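PDB 5V00: uncharacterized protein from Pseudomonas fluorescens, which is a bicupin, HutD, involved in histidine utilization, whose precise molecular role is not established. Local coordinates for residues V13-Y19 / E159-D165; R68-Q74 / I113-I119; A142-F148 / C185-Q191; V150-V156 / I178-C184. All coordinates share one frame. Residues are numbered along the deposited sequence.

Contact 1: V13-Y19 / E159-D165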
# COMPACT_ATOMS: atom_id res chain seq x y z
N VAL B 13 -6.51 0.45 4.77
CA VAL B 13 -6.25 1.77 5.31
C VAL B 13 -4.73 2.03 5.12
O VAL B 13 -3.89 1.23 5.58
CB VAL B 13 -6.66 1.96 6.78
CG1 VAL B 13 -6.34 3.36 7.27
CG2 VAL B 13 -8.13 1.59 6.97
N TRP B 14 -4.39 3.09 4.37
CA TRP B 14 -3.00 3.50 4.12
C TRP B 14 -2.74 4.58 5.16
O TRP B 14 -3.42 5.68 5.17
CB TRP B 14 -2.85 4.03 2.69
CG TRP B 14 -3.40 3.16 1.61
CD1 TRP B 14 -4.49 3.36 0.80
CD2 TRP B 14 -2.95 1.86 1.33
NE1 TRP B 14 -4.68 2.30 -0.03
CE2 TRP B 14 -3.77 1.33 0.30
CE3 TRP B 14 -2.00 1.04 1.91
CZ2 TRP B 14 -3.64 0.05 -0.19
CZ3 TRP B 14 -1.86 -0.27 1.41
CH2 TRP B 14 -2.69 -0.74 0.36
N ARG B 15 -1.80 4.35 6.08
CA ARG B 15 -1.50 5.34 7.07
C ARG B 15 -0.33 6.22 6.61
O ARG B 15 0.70 5.74 6.11
CB ARG B 15 -1.20 4.78 8.45
CG ARG B 15 -2.28 3.94 9.06
CD ARG B 15 -3.49 4.85 9.46
NE ARG B 15 -4.47 4.04 10.09
CZ ARG B 15 -5.63 4.52 10.59
NH1 ARG B 15 -5.83 5.84 10.55
NH2 ARG B 15 -6.53 3.71 11.04
N ALA B 16 -0.47 7.51 6.78
CA ALA B 16 0.52 8.42 6.21
C ALA B 16 1.91 8.25 6.88
O ALA B 16 2.97 8.53 6.27
CB ALA B 16 0.07 9.90 6.38
N VAL B 17 1.89 7.83 8.10
CA VAL B 17 3.21 7.53 8.78
C VAL B 17 4.00 6.46 8.06
O VAL B 17 5.27 6.50 8.14
CB VAL B 17 3.12 7.28 10.30
CG1 VAL B 17 2.62 8.45 11.01
CG2 VAL B 17 2.30 6.15 10.65
N ASP B 18 3.36 5.60 7.27
CA ASP B 18 4.04 4.60 6.46
C ASP B 18 4.45 5.00 5.09
O ASP B 18 5.10 4.23 4.35
CB ASP B 18 3.17 3.33 6.40
CG ASP B 18 2.87 2.79 7.79
OD1 ASP B 18 3.79 2.68 8.67
OD2 ASP B 18 1.69 2.39 8.07
N TYR B 19 4.07 6.22 4.64
CA TYR B 19 4.42 6.58 3.28
C TYR B 19 5.96 6.85 3.23
O TYR B 19 6.49 7.29 4.21
CB TYR B 19 3.73 7.89 2.82
CG TYR B 19 2.22 7.90 2.86
CD1 TYR B 19 1.47 6.72 2.83
CD2 TYR B 19 1.52 9.15 2.84
CE1 TYR B 19 0.06 6.79 2.82
CE2 TYR B 19 0.15 9.20 2.87
CZ TYR B 19 -0.59 7.99 2.87
OH TYR B 19 -1.98 8.01 2.91
N GLU B 159 -13.66 3.01 10.38
CA GLU B 159 -12.27 3.40 10.57
C GLU B 159 -12.22 4.88 10.86
O GLU B 159 -13.20 5.66 10.61
CB GLU B 159 -11.48 3.05 9.33
CG GLU B 159 -11.49 1.61 8.94
CD GLU B 159 -10.93 0.64 9.99
OE1 GLU B 159 -10.22 1.04 10.88
OE2 GLU B 159 -11.28 -0.55 9.83
N LYS B 160 -11.12 5.28 11.45
CA LYS B 160 -10.82 6.63 11.76
C LYS B 160 -9.51 7.03 11.10
O LYS B 160 -8.42 6.49 11.39
CB LYS B 160 -10.72 6.83 13.27
CG LYS B 160 -12.05 6.61 13.98
CD LYS B 160 -11.89 6.92 15.47
CE LYS B 160 -13.26 6.82 16.14
NZ LYS B 160 -13.17 7.10 17.60
N LEU B 161 -9.58 8.01 10.21
CA LEU B 161 -8.46 8.47 9.46
C LEU B 161 -7.97 9.80 9.98
O LEU B 161 -8.73 10.78 10.09
CB LEU B 161 -8.88 8.67 8.02
CG LEU B 161 -9.61 7.56 7.32
CD1 LEU B 161 -9.89 7.99 5.89
CD2 LEU B 161 -8.67 6.36 7.29
N GLY B 162 -6.68 9.88 10.30
CA GLY B 162 -6.05 11.11 10.61
C GLY B 162 -5.54 11.82 9.41
O GLY B 162 -5.84 11.43 8.25
N HIS B 163 -4.77 12.93 9.62
CA HIS B 163 -4.31 13.76 8.51
C HIS B 163 -3.53 12.98 7.48
O HIS B 163 -2.51 12.33 7.82
CB HIS B 163 -3.42 14.96 8.94
CG HIS B 163 -4.19 16.14 9.41
ND1 HIS B 163 -4.54 17.17 8.56
CD2 HIS B 163 -4.71 16.44 10.62
CE1 HIS B 163 -5.21 18.08 9.26
NE2 HIS B 163 -5.37 17.64 10.49
N HIS B 164 -4.02 12.92 6.27
CA HIS B 164 -3.39 12.32 5.08
C HIS B 164 -3.39 10.81 5.07
O HIS B 164 -2.85 10.23 4.14
CB HIS B 164 -2.00 12.84 4.80
CG HIS B 164 -1.94 14.33 4.79
ND1 HIS B 164 -0.73 15.02 4.86
CD2 HIS B 164 -2.92 15.27 4.71
CE1 HIS B 164 -0.99 16.32 4.79
NE2 HIS B 164 -2.30 16.51 4.70
N ASP B 165 -4.15 10.22 5.99
CA ASP B 165 -4.44 8.79 5.92
C ASP B 165 -5.50 8.58 4.82
O ASP B 165 -6.28 9.53 4.52
CB ASP B 165 -4.98 8.27 7.26
CG ASP B 165 -3.98 8.29 8.41
OD1 ASP B 165 -2.74 8.36 8.17
OD2 ASP B 165 -4.45 8.21 9.57
O HOH W 1 -9.25 3.21 12.10
O HOH W 2 -0.57 8.13 9.82
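Arg15 bends at chi1 and chi2 (both m) and brings its guanidinium beside the Asp165 carboxylate and the Lys160 carbonyl, both near its plane. Arg15 NH1 makes a salt bridge to Asp165 OD2 (2.9 Å) and a hydrogen bond to Lys160 O (2.8 Å). A water widens this link, bonding Arg15 NH2, Glu159 OE1 and Lys160 N. Asp165 is the hub: OD2 also takes the Gly162 N hydrogen, at 2.9 Å, inside its own type II turn, while OD1 accepts from Ala16 N at 2.8 Å, where the short 3-10 segment 16-18 starts. The carboxylate therefore ties two turns together at once. Tyr19 adds a further bond, OH donating to His164 O at 2.7 Å, and Ala16 CB packs at 3.7 Å from that same carbonyl oxygen. On the strand side the contact turns apolar, with Val13 CG1 3.8 Å from Leu161 CD2. Arg15 NE reaches across the dimer to Ala38 O of the second subunit, so the same side chain serves both the fold and the subunit interface. Strand 166-170 lies alongside strand 10-14, the edge of the C-terminal cupin's sheet, while the Tyr19 ring packs on strands 29-36 and 47-54 of the other cupin.

Contact 2: R68-Q74 / I113-I119. With FMT (formic acid), chain I.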
# COMPACT_ATOMS: atom_id res chain seq x y z
N ARG B 68 -4.88 14.64 -15.01
CA ARG B 68 -4.43 14.95 -13.66
C ARG B 68 -5.46 15.80 -12.94
O ARG B 68 -6.18 16.59 -13.57
CB ARG B 68 -3.13 15.71 -13.66
CG ARG B 68 -1.98 14.95 -14.35
CD ARG B 68 -0.64 15.54 -14.08
NE ARG B 68 -0.30 15.62 -12.66
CZ ARG B 68 0.84 16.06 -12.15
NH1 ARG B 68 1.79 16.69 -12.91
NH2 ARG B 68 0.97 16.03 -10.88
N VAL B 69 -5.59 15.57 -11.63
CA VAL B 69 -6.30 16.49 -10.78
C VAL B 69 -5.43 16.68 -9.56
O VAL B 69 -5.15 15.73 -8.79
CB VAL B 69 -7.73 16.01 -10.36
CG1 VAL B 69 -8.45 17.14 -9.59
CG2 VAL B 69 -8.53 15.57 -11.57
N ILE B 70 -5.06 17.92 -9.27
CA ILE B 70 -4.20 18.21 -8.14
C ILE B 70 -4.88 19.19 -7.18
O ILE B 70 -5.74 19.95 -7.58
CB ILE B 70 -2.80 18.74 -8.57
CG1 ILE B 70 -2.87 20.17 -9.06
CG2 ILE B 70 -2.16 17.84 -9.65
CD1 ILE B 70 -1.51 20.71 -9.42
N THR B 71 -4.53 19.12 -5.90
CA THR B 71 -5.09 19.96 -4.89
C THR B 71 -4.07 20.36 -3.87
O THR B 71 -3.40 19.51 -3.26
CB THR B 71 -6.24 19.28 -4.14
OG1 THR B 71 -7.17 18.72 -5.03
CG2 THR B 71 -6.95 20.26 -3.24
N VAL B 72 -3.89 21.65 -3.60
CA VAL B 72 -3.01 22.05 -2.50
C VAL B 72 -3.55 21.61 -1.17
O VAL B 72 -4.71 21.87 -0.88
CB VAL B 72 -2.81 23.62 -2.45
CG1 VAL B 72 -2.10 24.04 -1.18
CG2 VAL B 72 -2.10 24.06 -3.73
N ILE B 73 -2.74 20.90 -0.38
CA ILE B 73 -3.14 20.45 0.92
C ILE B 73 -2.31 20.97 2.11
O ILE B 73 -2.76 20.87 3.27
CB ILE B 73 -3.31 18.91 1.06
CG1 ILE B 73 -1.96 18.23 0.86
CG2 ILE B 73 -4.34 18.39 0.07
CD1 ILE B 73 -1.95 16.74 1.05
N GLN B 74 -1.17 21.55 1.83
CA GLN B 74 -0.43 22.22 2.87
C GLN B 74 0.31 23.38 2.22
O GLN B 74 0.77 23.30 1.08
CB GLN B 74 0.62 21.28 3.47
CG GLN B 74 1.17 21.71 4.81
CD GLN B 74 1.98 20.55 5.43
OE1 GLN B 74 1.43 19.48 5.73
NE2 GLN B 74 3.27 20.72 5.47
N ILE B 113 4.99 23.88 -0.81
CA ILE B 113 3.59 23.45 -0.85
C ILE B 113 3.61 21.94 -0.88
O ILE B 113 4.55 21.33 -1.50
CB ILE B 113 3.01 23.91 -2.20
CG1 ILE B 113 2.95 25.45 -2.25
CG2 ILE B 113 1.64 23.38 -2.50
CD1 ILE B 113 2.28 26.04 -1.09
N ARG B 114 2.54 21.36 -0.31
CA ARG B 114 2.26 19.93 -0.57
C ARG B 114 0.92 19.82 -1.36
O ARG B 114 -0.01 20.54 -1.00
CB ARG B 114 2.19 19.16 0.72
CG ARG B 114 3.45 19.27 1.59
CD ARG B 114 3.41 18.31 2.79
NE ARG B 114 3.77 16.98 2.34
CZ ARG B 114 3.48 15.82 2.97
NH1 ARG B 114 2.76 15.80 4.04
NH2 ARG B 114 3.87 14.67 2.46
N ASP B 115 0.89 18.98 -2.38
CA ASP B 115 -0.27 18.76 -3.25
C ASP B 115 -0.76 17.29 -3.15
O ASP B 115 0.10 16.37 -3.13
CB ASP B 115 0.03 18.96 -4.65
CG ASP B 115 0.12 20.49 -5.06
OD1 ASP B 115 -0.18 21.27 -4.20
OD2 ASP B 115 0.60 20.74 -6.22
N PHE B 116 -2.09 17.11 -3.08
CA PHE B 116 -2.69 15.75 -3.25
C PHE B 116 -2.93 15.53 -4.70
O PHE B 116 -3.61 16.33 -5.36
CB PHE B 116 -3.97 15.68 -2.41
CG PHE B 116 -4.71 14.42 -2.56
CD1 PHE B 116 -4.16 13.22 -2.13
CD2 PHE B 116 -5.97 14.42 -3.10
CE1 PHE B 116 -4.92 12.05 -2.25
CE2 PHE B 116 -6.72 13.24 -3.26
CZ PHE B 116 -6.19 12.04 -2.75
N ASN B 117 -2.29 14.48 -5.28
CA ASN B 117 -2.29 14.22 -6.70
C ASN B 117 -3.04 12.96 -7.11
O ASN B 117 -2.69 11.87 -6.63
CB ASN B 117 -0.85 14.00 -7.17
CG ASN B 117 -0.01 15.33 -7.30
OD1 ASN B 117 -0.47 16.44 -7.01
ND2 ASN B 117 1.25 15.19 -7.75
N LEU B 118 -4.03 13.11 -7.98
CA LEU B 118 -4.61 12.00 -8.73
C LEU B 118 -4.13 12.07 -10.14
O LEU B 118 -4.22 13.14 -10.81
CB LEU B 118 -6.13 12.06 -8.71
CG LEU B 118 -6.88 11.18 -9.61
CD1 LEU B 118 -6.64 9.73 -9.23
CD2 LEU B 118 -8.34 11.49 -9.59
N ILE B 119 -3.68 10.94 -10.69
CA ILE B 119 -3.50 10.84 -12.12
C ILE B 119 -4.10 9.54 -12.63
O ILE B 119 -3.97 8.48 -11.94
CB ILE B 119 -2.03 10.96 -12.47
CG1 ILE B 119 -1.79 10.87 -13.98
CG2 ILE B 119 -1.19 9.88 -11.78
CD1 ILE B 119 -0.37 11.26 -14.36
C FMT I . 3.96 17.66 -9.83
O1 FMT I . 2.92 17.44 -9.16
O2 FMT I . 4.14 17.04 -11.02
O HOH W 3 -1.67 14.40 -10.54
O HOH W 4 -6.26 16.28 -6.13
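A classic beta bulge interrupts this antiparallel pair: Ile73 and Gln74 both face Arg114, whose carbonyl O accepts from Ile73 N at 2.8 Å and from Gln74 N at 3.2 Å. Gln74 O answers by accepting from Arg114 N (3.0 Å). Beyond the bulge the ladder is regular. Phe116 N bonds Thr71 O at 2.7 Å, Thr71 N returns to Phe116 O at 3.0 Å, and Val69 N donates to Leu118 O at 2.9 Å and Leu118 N to Val69 O at 3.0 Å. The strand axes run at 142°, a strong twist that suits the curved wall of a cupin beta-barrel; this is the N-terminal one of the bicupin. Phe116 and Leu118 share one sheet face with Val69 and Thr71, and this face packs against the C-terminal cupin, Phe116 stacking on Phe148. The other face carries Arg68, Ile70, Asp115 and Asn117. Here a formic acid molecule, probably from the crystallisation liquor, bridges the strands: its O1 accepts from Arg68 NH2 (3.0 Å) and Asn117 ND2 (3.1 Å), its O2 from Arg68 NH1 (3.0 Å). Val72 CG2 also lies 3.4 Å from Asp115 OD1.

Contact 3: A142-F148 / C185-Q191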
# COMPACT_ATOMS: atom_id res chain seq x y z
N ALA B 142 -18.88 1.95 -8.08
CA ALA B 142 -17.51 2.05 -8.54
C ALA B 142 -16.68 0.90 -7.95
O ALA B 142 -16.91 0.42 -6.81
CB ALA B 142 -16.88 3.35 -8.13
N GLN B 143 -15.74 0.43 -8.76
CA GLN B 143 -14.94 -0.70 -8.31
C GLN B 143 -13.97 -0.33 -7.19
O GLN B 143 -13.72 -1.18 -6.28
CB GLN B 143 -14.07 -1.23 -9.45
CG GLN B 143 -14.75 -1.87 -10.60
CD GLN B 143 -13.71 -2.05 -11.78
OE1 GLN B 143 -12.46 -1.55 -11.81
NE2 GLN B 143 -14.22 -2.77 -12.78
N THR B 144 -13.43 0.88 -7.25
CA THR B 144 -12.52 1.35 -6.20
C THR B 144 -12.99 2.70 -5.68
O THR B 144 -13.36 3.58 -6.43
CB THR B 144 -11.10 1.52 -6.77
OG1 THR B 144 -10.65 0.26 -7.23
CG2 THR B 144 -10.13 2.07 -5.74
N VAL B 145 -13.05 2.80 -4.39
CA VAL B 145 -13.41 4.02 -3.69
C VAL B 145 -12.32 4.40 -2.75
O VAL B 145 -11.87 3.58 -1.92
CB VAL B 145 -14.79 3.93 -2.93
CG1 VAL B 145 -15.08 5.28 -2.28
CG2 VAL B 145 -15.89 3.51 -3.87
N LEU B 146 -11.90 5.67 -2.78
CA LEU B 146 -10.79 6.16 -2.00
C LEU B 146 -11.29 7.34 -1.16
O LEU B 146 -12.06 8.22 -1.68
CB LEU B 146 -9.60 6.63 -2.87
CG LEU B 146 -9.05 5.51 -3.73
CD1 LEU B 146 -8.37 6.17 -4.94
CD2 LEU B 146 -8.00 4.77 -2.92
N VAL B 147 -10.89 7.39 0.08
CA VAL B 147 -11.23 8.47 1.02
C VAL B 147 -9.95 8.99 1.62
O VAL B 147 -9.34 8.32 2.44
CB VAL B 147 -12.24 8.08 2.13
CG1 VAL B 147 -12.60 9.24 2.99
CG2 VAL B 147 -13.51 7.49 1.53
N PHE B 148 -9.57 10.23 1.27
CA PHE B 148 -8.30 10.83 1.73
C PHE B 148 -8.59 11.95 2.70
O PHE B 148 -9.26 12.93 2.35
CB PHE B 148 -7.55 11.40 0.52
CG PHE B 148 -6.27 12.12 0.86
CD1 PHE B 148 -5.12 11.39 1.16
CD2 PHE B 148 -6.20 13.51 0.85
CE1 PHE B 148 -3.96 12.03 1.51
CE2 PHE B 148 -5.08 14.16 1.25
CZ PHE B 148 -3.90 13.44 1.49
N CYS B 185 -11.32 14.03 0.71
CA CYS B 185 -11.52 13.92 -0.71
C CYS B 185 -12.02 12.52 -1.05
O CYS B 185 -11.48 11.50 -0.56
CB CYS B 185 -10.23 14.23 -1.49
SG CYS B 185 -10.47 14.33 -3.29
N LEU B 186 -13.10 12.46 -1.78
CA LEU B 186 -13.74 11.22 -2.24
C LEU B 186 -13.35 10.96 -3.68
O LEU B 186 -13.63 11.78 -4.56
CB LEU B 186 -15.28 11.30 -2.17
CG LEU B 186 -15.87 11.62 -0.80
CD1 LEU B 186 -17.36 11.72 -0.93
CD2 LEU B 186 -15.43 10.67 0.31
N ILE B 187 -12.70 9.83 -3.99
CA ILE B 187 -12.36 9.46 -5.34
C ILE B 187 -12.95 8.11 -5.69
O ILE B 187 -12.90 7.17 -4.86
CB ILE B 187 -10.85 9.47 -5.57
CG1 ILE B 187 -10.30 10.90 -5.35
CG2 ILE B 187 -10.42 8.89 -6.88
CD1 ILE B 187 -8.82 11.00 -5.33
N GLU B 188 -13.47 7.96 -6.88
CA GLU B 188 -14.02 6.74 -7.32
C GLU B 188 -13.44 6.39 -8.72
O GLU B 188 -13.38 7.23 -9.62
CB GLU B 188 -15.52 6.79 -7.43
CG GLU B 188 -16.21 7.04 -6.12
CD GLU B 188 -17.77 7.09 -6.24
OE1 GLU B 188 -18.36 6.64 -7.21
OE2 GLU B 188 -18.33 7.58 -5.34
N LEU B 189 -13.02 5.16 -8.86
CA LEU B 189 -12.35 4.70 -10.09
C LEU B 189 -12.90 3.36 -10.49
O LEU B 189 -13.05 2.45 -9.65
CB LEU B 189 -10.85 4.65 -9.87
CG LEU B 189 -10.17 6.00 -9.60
CD1 LEU B 189 -9.00 5.81 -8.76
CD2 LEU B 189 -9.73 6.54 -10.98
N THR B 190 -13.14 3.21 -11.78
CA THR B 190 -13.66 1.96 -12.38
C THR B 190 -13.00 1.69 -13.74
O THR B 190 -12.98 2.56 -14.60
CB THR B 190 -15.18 2.05 -12.55
OG1 THR B 190 -15.78 2.22 -11.26
CG2 THR B 190 -15.73 0.85 -13.20
N GLN B 191 -12.51 0.46 -13.93
CA GLN B 191 -11.91 0.05 -15.18
C GLN B 191 -12.94 0.12 -16.27
O GLN B 191 -14.15 -0.14 -16.07
CB GLN B 191 -11.46 -1.40 -15.09
CG GLN B 191 -10.13 -1.56 -14.53
CD GLN B 191 -9.58 -2.96 -14.82
OE1 GLN B 191 -8.70 -3.14 -15.66
NE2 GLN B 191 -10.18 -3.94 -14.19
O HOH W 5 -11.03 0.17 -10.22
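Cys185 opens the ladder as a hydrogen-bonded pair with Phe148, its N donating to Phe148 O and its O accepting from Phe148 N, both at 2.9 Å. Leu186 follows on the opposite face, its CD2 3.9 Å from Val147 CG2. At Ile187 the backbone pairs again: N to Leu146 O at 2.9 Å, O from Leu146 N at 2.8 Å, with CG2 packed 3.9 Å from Leu146 CD1. Glu188 sits opposite Val145, and its OE1 is held by Ser140 OG. Leu189 closes the last regular pair, N and O each 2.9 Å from Thr144 O and N, and its CD1 also meets Leu146 CD1 at 3.9 Å. Side chains then take over: Thr190 OG1 accepts from Gln143 N (3.1 Å), and Gln191 N donates to Gln143 OE1 (2.9 Å). Leu146, Phe148, Cys185, Ile187 and Leu189 line one face, which packs on strand 47-54 of the N-terminal cupin, while strand 125-132 continues this sheet. Such twisted antiparallel pairing is the framework of the cupin beta-barrel, here the C-terminal one.

Contact 4: V150-V156 / I178-C184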
# COMPACT_ATOMS: atom_id res chain seq x y z
N VAL B 150 -8.10 15.17 5.29
CA VAL B 150 -7.31 16.34 5.61
C VAL B 150 -7.72 16.86 6.98
O VAL B 150 -7.71 18.06 7.21
CB VAL B 150 -7.35 17.41 4.49
CG1 VAL B 150 -6.71 16.90 3.20
CG2 VAL B 150 -8.76 17.88 4.23
N ALA B 151 -8.12 15.96 7.88
CA ALA B 151 -8.60 16.37 9.21
C ALA B 151 -8.06 15.44 10.25
O ALA B 151 -7.59 14.31 9.93
CB ALA B 151 -10.10 16.38 9.28
N ASP B 152 -8.13 15.87 11.52
CA ASP B 152 -7.65 14.97 12.56
C ASP B 152 -8.41 13.65 12.66
O ASP B 152 -7.87 12.63 13.09
CB ASP B 152 -7.72 15.65 13.92
CG ASP B 152 -6.65 16.72 14.10
OD1 ASP B 152 -5.67 16.78 13.38
OD2 ASP B 152 -6.83 17.51 15.02
N GLU B 153 -9.70 13.68 12.33
CA GLU B 153 -10.50 12.48 12.38
C GLU B 153 -11.60 12.49 11.28
O GLU B 153 -12.56 13.25 11.35
CB GLU B 153 -11.16 12.30 13.73
CG GLU B 153 -11.85 10.98 13.88
CD GLU B 153 -12.41 10.73 15.27
OE1 GLU B 153 -13.59 10.99 15.47
OE2 GLU B 153 -11.66 10.27 16.12
N VAL B 154 -11.43 11.68 10.26
CA VAL B 154 -12.51 11.40 9.30
C VAL B 154 -12.98 9.96 9.59
O VAL B 154 -12.18 8.98 9.68
CB VAL B 154 -11.96 11.51 7.89
CG1 VAL B 154 -12.96 10.95 6.91
CG2 VAL B 154 -11.61 12.97 7.61
N LYS B 155 -14.27 9.83 9.83
CA LYS B 155 -14.90 8.53 10.09
C LYS B 155 -15.54 7.96 8.87
O LYS B 155 -16.33 8.65 8.22
CB LYS B 155 -15.99 8.69 11.17
CG LYS B 155 -15.47 9.19 12.53
CD LYS B 155 -16.62 9.43 13.51
CE LYS B 155 -16.87 8.29 14.41
NZ LYS B 155 -18.29 8.31 14.92
N VAL B 156 -15.21 6.72 8.54
CA VAL B 156 -15.70 6.08 7.35
C VAL B 156 -15.53 4.58 7.49
O VAL B 156 -14.44 4.08 7.82
CB VAL B 156 -15.05 6.60 6.05
CG1 VAL B 156 -13.52 6.60 6.16
CG2 VAL B 156 -15.57 5.86 4.83
N ILE B 178 -22.07 4.26 1.57
CA ILE B 178 -20.92 4.73 2.34
C ILE B 178 -21.27 6.06 2.99
O ILE B 178 -21.63 7.02 2.35
CB ILE B 178 -19.62 4.86 1.48
CG1 ILE B 178 -19.26 3.50 0.90
CG2 ILE B 178 -18.52 5.45 2.35
CD1 ILE B 178 -18.12 3.56 -0.08
N SER B 179 -21.13 6.11 4.33
CA SER B 179 -21.23 7.35 5.05
C SER B 179 -19.85 7.82 5.45
O SER B 179 -19.00 7.00 5.86
CB SER B 179 -22.07 7.14 6.32
OG SER B 179 -23.47 6.81 6.03
N VAL B 180 -19.62 9.13 5.38
CA VAL B 180 -18.36 9.69 5.76
C VAL B 180 -18.59 10.93 6.61
O VAL B 180 -19.50 11.69 6.33
CB VAL B 180 -17.53 10.12 4.54
CG1 VAL B 180 -16.19 10.62 4.94
CG2 VAL B 180 -17.39 9.00 3.57
N THR B 181 -17.79 11.12 7.66
CA THR B 181 -17.86 12.36 8.46
C THR B 181 -16.51 12.98 8.54
O THR B 181 -15.52 12.29 8.92
CB THR B 181 -18.40 12.06 9.91
OG1 THR B 181 -19.74 11.52 9.80
CG2 THR B 181 -18.41 13.34 10.71
N GLY B 182 -16.42 14.23 8.12
CA GLY B 182 -15.20 15.06 8.17
C GLY B 182 -14.62 15.52 6.86
O GLY B 182 -15.11 15.15 5.79
N ARG B 183 -13.58 16.32 6.91
CA ARG B 183 -13.06 16.96 5.73
C ARG B 183 -12.13 16.02 4.97
O ARG B 183 -11.07 15.58 5.53
CB ARG B 183 -12.33 18.22 6.10
CG ARG B 183 -11.92 19.08 4.91
CD ARG B 183 -12.93 20.14 4.68
NE ARG B 183 -12.66 21.19 3.67
CZ ARG B 183 -13.06 21.15 2.35
NH1 ARG B 183 -13.66 20.08 1.71
NH2 ARG B 183 -12.79 22.22 1.59
N CYS B 184 -12.48 15.69 3.76
CA CYS B 184 -11.75 14.68 3.00
C CYS B 184 -12.06 14.78 1.52
O CYS B 184 -12.97 15.51 1.09
CB CYS B 184 -12.13 13.29 3.53
SG CYS B 184 -13.88 12.83 3.26
O HOH W 6 -15.19 13.24 11.81
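Backbone hydrogen bonds hold the two segments at two places. Lys155 and Thr181 form a hydrogen-bonded antiparallel pair, with Lys155 N to Thr181 O and Thr181 N to Lys155 O both at 2.9 Å; farther along, Val150 N donates to Arg183 O at 3.0 Å. Between them the first segment bows outward, and a water there bonds Glu153 O and, weakly, Thr181 O. Apolar contacts fill the inner side: Val154 CG1 meets Val180 CG1 at 3.8 Å, Val154 CG2 reaches Cys184 CB at 4.1 Å, and Val156 CG2 touches Val180 CG2 (3.8 Å) and Ile178 CG2 (3.9 Å). Val150 CG2 lies 3.4 Å from Arg183 CG, whose guanidinium goes on to Val132 O. At Gly182 (phi 117°, psi 176°) the backbone angles by themselves call for glycine, and a CB would also crowd Glu153 O and Val154 CG2. Strand 154-156 lies between strands 176-181 and 159-161, in the smaller antiparallel sheet that faces the strands of contact 3 across the C-terminal cupin's beta-sandwich-like barrel.

Overall arrangement
Contacts 3 and 4 belong to the C-terminal cupin, contact 2 to the N-terminal one, and contact 1 joins edge strand 10-14 of the C-terminal sheet, and the turn after it, to residues 159-165. Contact 4 is nested within the loop closed by contact 3, Val145 CG1 and Ile178 CD1 meeting at 4.1 Å. Contacts 1 and 4, with centres about 11 Å apart, share a sheet through Leu161 N, 2.8 Å from Val154 O. The two cupins meet where Phe116 CE1 of contact 2 comes 3.4 Å from Phe148 CG of contact 3; beside them, His164 NE2 of contact 1 packs 3.7 Å from Ile73 CD1. The formic acid of contact 2 lies on the sheet face turned away from this junction.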